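Local coordinates for probable transcriptional regulator, TetR family protein (Rhodococcus sp., PDB 3BJB), which probably binds DNA at regulatory sequences and controls transcription, as TetR-family regulators do through an N-terminal helix-turn-helix domain, at residues B[97-103]-B[191-195]. Residues are numbered along the deposited sequence.
Sequences DAVYNVL and IRRAC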
loop_
_atom_site.group_PDB
_atom_site.type_symbol
_atom_site.label_atom_id
_atom_site.label_comp_id
_atom_site.label_asym_id
_atom_site.label_seq_id
_atom_site.Cartn_x
_atom_site.Cartn_y
_atom_site.Cartn_z
ATOM N N ASP B 97 4.203 -8.394 -21.732
ATOM C CA ASP B 97 5.147 -9.379 -21.255
ATOM C C ASP B 97 6.445 -8.809 -20.671
ATOM O O ASP B 97 6.918 -9.234 -19.596
ATOM C CB ASP B 97 5.532 -10.234 -22.432
ATOM C CG ASP B 97 5.834 -11.613 -22.039
ATOM O OD1 ASP B 97 7.055 -11.919 -21.904
ATOM O OD2 ASP B 97 4.837 -12.371 -21.847
ATOM N N ALA B 98 7.055 -7.887 -21.407
ATOM C CA ALA B 98 8.300 -7.316 -20.973
ATOM C C ALA B 98 8.064 -6.638 -19.618
ATOM O O ALA B 98 8.915 -6.669 -18.724
ATOM C CB ALA B 98 8.818 -6.343 -21.996
ATOM N N VAL B 99 6.883 -6.067 -19.471
ATOM C CA VAL B 99 6.559 -5.278 -18.308
ATOM C C VAL B 99 6.300 -6.240 -17.165
ATOM O O VAL B 99 6.808 -6.087 -16.069
ATOM C CB VAL B 99 5.364 -4.340 -18.588
ATOM C CG1 VAL B 99 4.941 -3.666 -17.334
ATOM C CG2 VAL B 99 5.744 -3.282 -19.653
ATOM N N TYR B 100 5.562 -7.285 -17.454
ATOM C CA TYR B 100 5.501 -8.404 -16.544
ATOM C C TYR B 100 6.881 -8.836 -16.048
ATOM O O TYR B 100 7.051 -9.074 -14.867
ATOM C CB TYR B 100 4.814 -9.585 -17.206
ATOM C CG TYR B 100 4.742 -10.727 -16.266
ATOM C CD1 TYR B 100 4.046 -10.599 -15.056
ATOM C CD2 TYR B 100 5.393 -11.929 -16.537
ATOM C CE1 TYR B 100 3.963 -11.631 -14.165
ATOM C CE2 TYR B 100 5.313 -12.993 -15.638
ATOM C CZ TYR B 100 4.589 -12.830 -14.450
ATOM O OH TYR B 100 4.495 -13.841 -13.521
ATOM N N ASN B 101 7.858 -8.965 -16.939
ATOM C CA ASN B 101 9.182 -9.461 -16.544
ATOM C C ASN B 101 9.939 -8.535 -15.586
ATOM O O ASN B 101 10.716 -9.006 -14.754
ATOM C CB ASN B 101 10.073 -9.785 -17.755
ATOM C CG ASN B 101 9.594 -11.004 -18.554
ATOM O OD1 ASN B 101 9.688 -11.011 -19.792
ATOM N ND2 ASN B 101 9.093 -12.034 -17.868
ATOM N N VAL B 102 9.746 -7.227 -15.719
ATOM C CA VAL B 102 10.397 -6.307 -14.801
ATOM C C VAL B 102 9.765 -6.402 -13.406
ATOM O O VAL B 102 10.471 -6.365 -12.382
ATOM C CB VAL B 102 10.407 -4.810 -15.314
ATOM C CG1 VAL B 102 10.612 -4.733 -16.782
ATOM C CG2 VAL B 102 9.144 -4.058 -14.933
ATOM N N LEU B 103 8.440 -6.536 -13.387
ATOM C CA LEU B 103 7.690 -6.570 -12.162
ATOM C C LEU B 103 8.067 -7.820 -11.391
ATOM O O LEU B 103 8.325 -7.735 -10.185
ATOM C CB LEU B 103 6.181 -6.465 -12.436
ATOM C CG LEU B 103 5.455 -5.132 -12.124
ATOM C CD1 LEU B 103 6.324 -3.879 -12.294
ATOM C CD2 LEU B 103 4.176 -4.995 -12.937
ATOM N N ILE B 191 0.161 -10.455 -10.387
ATOM C CA ILE B 191 0.812 -9.474 -11.212
ATOM C C ILE B 191 0.677 -9.830 -12.707
ATOM O O ILE B 191 0.600 -8.941 -13.543
ATOM C CB ILE B 191 2.238 -9.267 -10.799
ATOM C CG1 ILE B 191 2.274 -8.653 -9.386
ATOM C CG2 ILE B 191 2.924 -8.362 -11.780
ATOM C CD1 ILE B 191 3.429 -9.148 -8.483
ATOM N N ARG B 192 0.589 -11.110 -13.054
ATOM C CA ARG B 192 0.451 -11.426 -14.477
ATOM C C ARG B 192 -0.910 -11.064 -15.038
ATOM O O ARG B 192 -1.010 -10.398 -16.079
ATOM C CB ARG B 192 0.797 -12.884 -14.775
ATOM C CG ARG B 192 0.484 -13.284 -16.205
ATOM C CD ARG B 192 1.642 -14.005 -16.824
ATOM N NE ARG B 192 2.316 -13.200 -17.853
ATOM C CZ ARG B 192 3.432 -13.575 -18.493
ATOM N NH1 ARG B 192 3.966 -12.774 -19.425
ATOM N NH2 ARG B 192 4.028 -14.739 -18.186
ATOM N N ARG B 193 -1.952 -11.498 -14.345
ATOM C CA ARG B 193 -3.334 -11.227 -14.734
ATOM C C ARG B 193 -3.587 -9.719 -14.854
ATOM O O ARG B 193 -4.216 -9.262 -15.822
ATOM C CB ARG B 193 -4.267 -11.889 -13.725
ATOM C CG ARG B 193 -5.660 -11.319 -13.638
ATOM C CD ARG B 193 -6.733 -12.240 -14.201
ATOM N NE ARG B 193 -6.698 -12.246 -15.640
ATOM C CZ ARG B 193 -6.180 -13.227 -16.359
ATOM N NH1 ARG B 193 -5.669 -14.295 -15.749
ATOM N NH2 ARG B 193 -6.193 -13.138 -17.691
ATOM N N ALA B 194 -3.063 -8.958 -13.892
ATOM C CA ALA B 194 -3.111 -7.506 -13.911
ATOM C C ALA B 194 -2.440 -6.922 -15.141
ATOM O O ALA B 194 -3.051 -6.149 -15.859
ATOM C CB ALA B 194 -2.520 -6.927 -12.650
ATOM N N CYS B 195 -1.207 -7.313 -15.425
ATOM C CA CYS B 195 -0.589 -6.911 -16.699
ATOM C C CYS B 195 -1.482 -7.106 -17.928
ATOM O O CYS B 195 -1.567 -6.231 -18.783
ATOM C CB CYS B 195 0.735 -7.631 -16.903
ATOM S SG CYS B 195 1.959 -6.967 -15.825
#
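The contact between 97-103 and 191-195 is a roughly antiparallel helix-helix packing in which an apolar seam is joined at its more exposed side by a cation-pi stack and a salt bridge. It joins helix 95-111 to helix 184-198, the last helix of the chain, within the all-helical C-terminal domain of this TetR-family protein. The segment axes pass 9.7 Å apart at 150°, with Tyr100 and Arg192 closest in the backbone. On the buried side, Leu103 CD2 lies 3.8 Å from Ile191 CG2 and 4.1 Å from Cys195 SG. This seam runs on into the domain core, where Leu103 also touches Met146 and Leu166, and Ile191 touches Trp170. Arg193 and Ala194 pack against Leu165 of the second subunit, so helix 184-198 belongs to both the domain core and the dimer interface.

Tyr100 joins the apolar seam to the polar, partly exposed side. Tyr100 CB is 4.1 Å from Cys195 SG and Tyr100 CD1 is 4.1 Å from Ile191 CG2, while one ring face carries the guanidinium of Arg192 in a cation-pi stack, centres 3.8 Å apart and planes at 23°. Arg192 CD adds a CH-pi contact to the same ring. Three residues before Tyr100, Asp97 OD2 forms a 2.6 Å salt bridge with Arg192 NH1, approaching the edge of the guanidinium. A planar cation can thus serve two partners at once, giving its face to an aromatic ring and its edge to a carboxylate.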